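Local coordinates for orotidine 5'-phosphate decarboxylase (Pyrococcus horikoshii, PDB 2CZD), which catalyses the decarboxylation of orotidine 5'-monophosphate to UMP, the last step of de novo UMP biosynthesis, as a homodimer, at the interface of chains A and B. Sequence-based numbering; all coordinates share one arbitrary frame. Chains: chain A/B, Orotidine 5'-phosphate decarboxylase.

Contact 1: the interface of chains A and B. Residues chain A 32, 35-36, 70, 74; chain B 32, 35-36, 70.
Helix 32-38 of the OMP decarboxylase TIM barrel meets its twin through A:Trp32 and B:Trp32, whose indoles lie face to face across the two-fold axis of the homodimer. The planes are parallel to within 1°, and the six-membered rings are centred 3.6 Å apart. The indoles run in opposite directions, with their CB atoms at opposite ends of the pair, yet both NE1 atoms lie along the same rim. Overlap is deepest between the benzo rings, where A:Trp32 CZ3 lies 3.5 Å from B:Trp32 CE3, and shallower between the pyrrole rings, whose centres are 4.5 Å apart. In each chain CG of Trp32 is anti to the carbonyl carbon (chi1 -80° in A:Trp32), which sends the indole out towards the partner. No N or O of one chain lies within bonding reach of the other here.

Leucine methyls border the stack. A:Leu36 sets CD2 at the edge of the B:Trp32 ring, in its plane and 3.6 Å from CZ3. A:Leu36 CD2 also lies 3.6 Å from B:Ile35 CG2. In the twin, CD2 of B:Leu36 likewise meets A:Ile35 CG2 and A:Trp32 CZ3, but it is CD1 of B:Leu36 that lies at the ring edge in plane, 3.9 Å from A:Trp32 CH2. B:Leu36 buries more surface than A:Leu36, and B:Leu36 CD1 also comes within 4.0 Å of A:Ile70 CG2.

Helix 64-76 supplies the outer support. The tip of B:Ile70, CD1, presses on the root of the opposing indole, 3.6 Å from A:Trp32 CB, and A:Ile70 repeats this against B:Trp32. A:Val74, one turn further along, only grazes B:Leu36.

Contact 2: the interface of chains A and B. Residues chain A 86, 88-91, 127; chain B 110, 112-113, 115-116.
In B:His110 and A:Asp91 CG sits between the backbone N and the carbonyl carbon (chi1 63° and 57°), and these turns bring imidazole and carboxylate edge to edge where the start of helix 90-97 and the loop before it meet the segment around 3-10 helix 111-114 of the other OMP decarboxylase barrel. B:His110 NE2 donates to the backbone O of A:Val88 at 2.7 Å. The bond is nearly straight, with the acceptor close to the ring plane and the donor in the carbonyl plane. Crossing the ring at about a right angle, A:Val88 brings CG1 to 3.5 Å from B:His110 CE1, while the backbone N of B:Ala113 lies over one face, offset toward the rim.

The A:Asp91 carboxylate lies at the CD2 edge of the imidazole, the two planes 24° apart. A:Asp91 OD1 accepts a bent bond from B:Gly112 N at 2.9 Å, the N-H coming from above the carboxylate plane.

B:Glu115 reaches across, extended beyond CG, to the N-terminal turn of helix 90-97. There B:Glu115 OE1 accepts a bond from A:Arg90 N at 2.9 Å, met on the syn side but tilted out of the carboxylate plane. B:Glu115 OE2 holds water 1 at 2.8 Å, and water 1 lies 3.0 Å from A:Asp91 N. The carboxylate thus caps the helix from the other subunit, an arrangement that the helix dipole would probably favour. Further out, B:Phe116 CZ meets A:Val127 CG2 edge-on at 3.9 Å.

Contact 1: the interface of chains A and B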
# COMPACT_ATOMS: atom_id res chain seq x y z
N TRP A 32 -7.26 -1.97 4.43
CA TRP A 32 -7.13 -0.55 4.71
C TRP A 32 -8.45 0.18 4.94
O TRP A 32 -8.55 0.98 5.87
CB TRP A 32 -6.33 0.15 3.60
CG TRP A 32 -4.81 -0.01 3.71
CD1 TRP A 32 -3.98 -0.58 2.78
CD2 TRP A 32 -3.97 0.47 4.76
NE1 TRP A 32 -2.67 -0.47 3.18
CE2 TRP A 32 -2.62 0.17 4.39
CE3 TRP A 32 -4.20 1.13 5.97
CZ2 TRP A 32 -1.53 0.50 5.20
CZ3 TRP A 32 -3.09 1.46 6.78
CH2 TRP A 32 -1.79 1.14 6.38
N ILE A 35 -9.50 -0.30 8.48
CA ILE A 35 -8.57 0.42 9.35
C ILE A 35 -8.81 1.94 9.27
O ILE A 35 -8.76 2.64 10.30
CB ILE A 35 -7.11 0.06 8.99
CG1 ILE A 35 -6.83 -1.38 9.43
CG2 ILE A 35 -6.13 1.02 9.68
CD1 ILE A 35 -5.53 -1.97 8.84
N LEU A 36 -9.10 2.45 8.08
CA LEU A 36 -9.33 3.89 7.93
C LEU A 36 -10.65 4.32 8.57
O LEU A 36 -10.74 5.41 9.13
CB LEU A 36 -9.34 4.29 6.46
CG LEU A 36 -8.00 4.12 5.75
CD1 LEU A 36 -8.19 4.37 4.27
CD2 LEU A 36 -6.98 5.10 6.33
N ILE A 70 5.05 1.19 9.19
CA ILE A 70 3.69 0.73 9.13
C ILE A 70 3.57 -0.61 9.87
O ILE A 70 2.65 -0.80 10.68
CB ILE A 70 3.24 0.54 7.67
CG1 ILE A 70 3.25 1.89 6.93
CG2 ILE A 70 1.87 -0.13 7.62
CD1 ILE A 70 3.17 1.69 5.40
N VAL A 74 1.11 -1.61 13.01
CA VAL A 74 0.09 -2.61 12.78
C VAL A 74 0.27 -3.88 13.62
O VAL A 74 -0.69 -4.38 14.21
CB VAL A 74 -0.02 -2.89 11.28
CG1 VAL A 74 -0.95 -4.10 11.04
CG2 VAL A 74 -0.55 -1.64 10.57
N TRP B 32 1.29 6.67 5.24
CA TRP B 32 0.47 5.80 6.07
C TRP B 32 0.78 5.93 7.58
O TRP B 32 -0.13 5.95 8.40
CB TRP B 32 0.60 4.32 5.62
CG TRP B 32 -0.21 3.93 4.39
CD1 TRP B 32 0.27 3.32 3.26
CD2 TRP B 32 -1.64 3.99 4.23
NE1 TRP B 32 -0.76 2.99 2.42
CE2 TRP B 32 -1.94 3.38 2.98
CE3 TRP B 32 -2.68 4.48 5.01
CZ2 TRP B 32 -3.25 3.26 2.50
CZ3 TRP B 32 -4.00 4.35 4.53
CH2 TRP B 32 -4.26 3.74 3.29
N ILE B 35 -1.21 8.76 8.99
CA ILE B 35 -2.64 8.44 8.97
C ILE B 35 -2.99 7.40 10.06
O ILE B 35 -4.03 7.48 10.72
CB ILE B 35 -3.04 7.91 7.57
CG1 ILE B 35 -2.95 9.06 6.56
CG2 ILE B 35 -4.46 7.31 7.59
CD1 ILE B 35 -3.09 8.61 5.12
N LEU B 36 -2.11 6.42 10.22
CA LEU B 36 -2.33 5.39 11.24
C LEU B 36 -2.27 5.97 12.66
O LEU B 36 -3.05 5.59 13.54
CB LEU B 36 -1.26 4.30 11.11
CG LEU B 36 -1.54 3.25 10.04
CD1 LEU B 36 -0.29 2.47 9.76
CD2 LEU B 36 -2.64 2.30 10.53
N ILE B 70 -10.21 2.95 -0.85
CA ILE B 70 -9.21 3.72 -0.13
C ILE B 70 -9.18 5.16 -0.66
O ILE B 70 -9.14 6.12 0.12
CB ILE B 70 -7.82 3.09 -0.27
CG1 ILE B 70 -7.81 1.71 0.41
CG2 ILE B 70 -6.76 4.01 0.32
CD1 ILE B 70 -6.54 0.92 0.09

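Contact 2: the interface of chains A and B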
# COMPACT_ATOMS: atom_id res chain seq x y z
N THR A 86 5.70 -8.70 -3.10
CA THR A 86 7.03 -9.20 -3.38
C THR A 86 7.73 -8.26 -4.36
O THR A 86 8.96 -8.09 -4.29
CB THR A 86 6.93 -10.57 -4.05
OG1 THR A 86 6.19 -11.45 -3.20
CG2 THR A 86 8.30 -11.16 -4.28
N VAL A 88 8.29 -5.13 -4.71
CA VAL A 88 9.13 -4.01 -4.30
C VAL A 88 10.53 -4.44 -3.85
O VAL A 88 11.39 -3.59 -3.60
CB VAL A 88 8.38 -3.14 -3.24
CG1 VAL A 88 9.22 -1.97 -2.75
CG2 VAL A 88 7.12 -2.58 -3.87
N GLY A 89 10.76 -5.74 -3.75
CA GLY A 89 12.10 -6.19 -3.40
C GLY A 89 12.24 -6.85 -2.06
O GLY A 89 11.41 -6.66 -1.17
N ARG A 90 13.32 -7.62 -1.92
CA ARG A 90 13.59 -8.38 -0.70
C ARG A 90 13.75 -7.51 0.54
O ARG A 90 13.20 -7.82 1.60
CB ARG A 90 14.84 -9.23 -0.88
CG ARG A 90 15.05 -10.22 0.24
CD ARG A 90 16.19 -11.16 -0.08
NE ARG A 90 16.41 -12.14 0.99
CZ ARG A 90 16.97 -11.85 2.16
NH1 ARG A 90 17.38 -10.61 2.42
NH2 ARG A 90 17.13 -12.82 3.06
N ASP A 91 14.50 -6.42 0.41
CA ASP A 91 14.69 -5.57 1.58
C ASP A 91 13.37 -5.01 2.15
O ASP A 91 13.19 -4.97 3.37
CB ASP A 91 15.71 -4.44 1.30
CG ASP A 91 15.34 -3.55 0.12
OD1 ASP A 91 16.12 -2.59 -0.11
OD2 ASP A 91 14.34 -3.78 -0.57
N VAL A 127 11.40 -16.00 -4.77
CA VAL A 127 11.81 -15.07 -3.73
C VAL A 127 11.16 -15.51 -2.43
O VAL A 127 11.79 -15.50 -1.36
CB VAL A 127 11.40 -13.63 -4.06
CG1 VAL A 127 11.75 -12.70 -2.90
CG2 VAL A 127 12.15 -13.16 -5.32
N HIS B 110 15.15 2.70 -3.13
CA HIS B 110 15.84 1.73 -2.29
C HIS B 110 16.55 0.60 -3.04
O HIS B 110 16.26 0.34 -4.21
CB HIS B 110 14.83 1.12 -1.32
CG HIS B 110 13.75 0.34 -2.01
ND1 HIS B 110 12.88 0.92 -2.92
CD2 HIS B 110 13.41 -0.97 -1.94
CE1 HIS B 110 12.04 -0.00 -3.37
NE2 HIS B 110 12.34 -1.15 -2.79
N GLY B 112 16.17 -2.57 -2.99
CA GLY B 112 15.26 -3.56 -3.53
C GLY B 112 14.61 -3.16 -4.85
O GLY B 112 14.12 -4.04 -5.60
N ALA B 113 14.61 -1.86 -5.14
CA ALA B 113 14.00 -1.38 -6.38
C ALA B 113 14.69 -1.95 -7.61
O ALA B 113 14.06 -2.09 -8.67
CB ALA B 113 14.02 0.14 -6.44
N GLU B 115 15.53 -4.94 -8.15
CA GLU B 115 15.13 -6.30 -8.43
C GLU B 115 14.01 -6.48 -9.45
O GLU B 115 14.13 -7.32 -10.35
CB GLU B 115 14.79 -7.00 -7.11
CG GLU B 115 16.03 -7.15 -6.24
CD GLU B 115 15.76 -7.60 -4.81
OE1 GLU B 115 14.62 -8.03 -4.49
OE2 GLU B 115 16.71 -7.54 -4.00
N PHE B 116 12.94 -5.70 -9.33
CA PHE B 116 11.81 -5.82 -10.25
C PHE B 116 11.26 -4.50 -10.78
O PHE B 116 10.90 -4.40 -11.95
CB PHE B 116 10.65 -6.58 -9.59
CG PHE B 116 11.01 -7.94 -9.09
CD1 PHE B 116 11.20 -8.18 -7.72
CD2 PHE B 116 11.16 -9.00 -9.98
CE1 PHE B 116 11.53 -9.47 -7.25
CE2 PHE B 116 11.49 -10.29 -9.52
CZ PHE B 116 11.68 -10.52 -8.15
O HOH W 1 16.70 -6.24 -1.56

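The centres of contact 1 and contact 2 lie about 22 Å apart on the same homodimer interface, and they share no residue. Contact 1 is the apolar centre near the two-fold axis, whereas contact 2 is a polar patch further out that recurs with the chains exchanged. Both lie within about 13 Å, centre to residue, of the proton donor A:Lys59, contact 1 being the nearer at about 10 Å. Helix 64-76 of contact 1 begins within the substrate-binding segment, and B:His110 of contact 2 follows substrate-binding Ser109, so dimerisation probably helps to order both active sites.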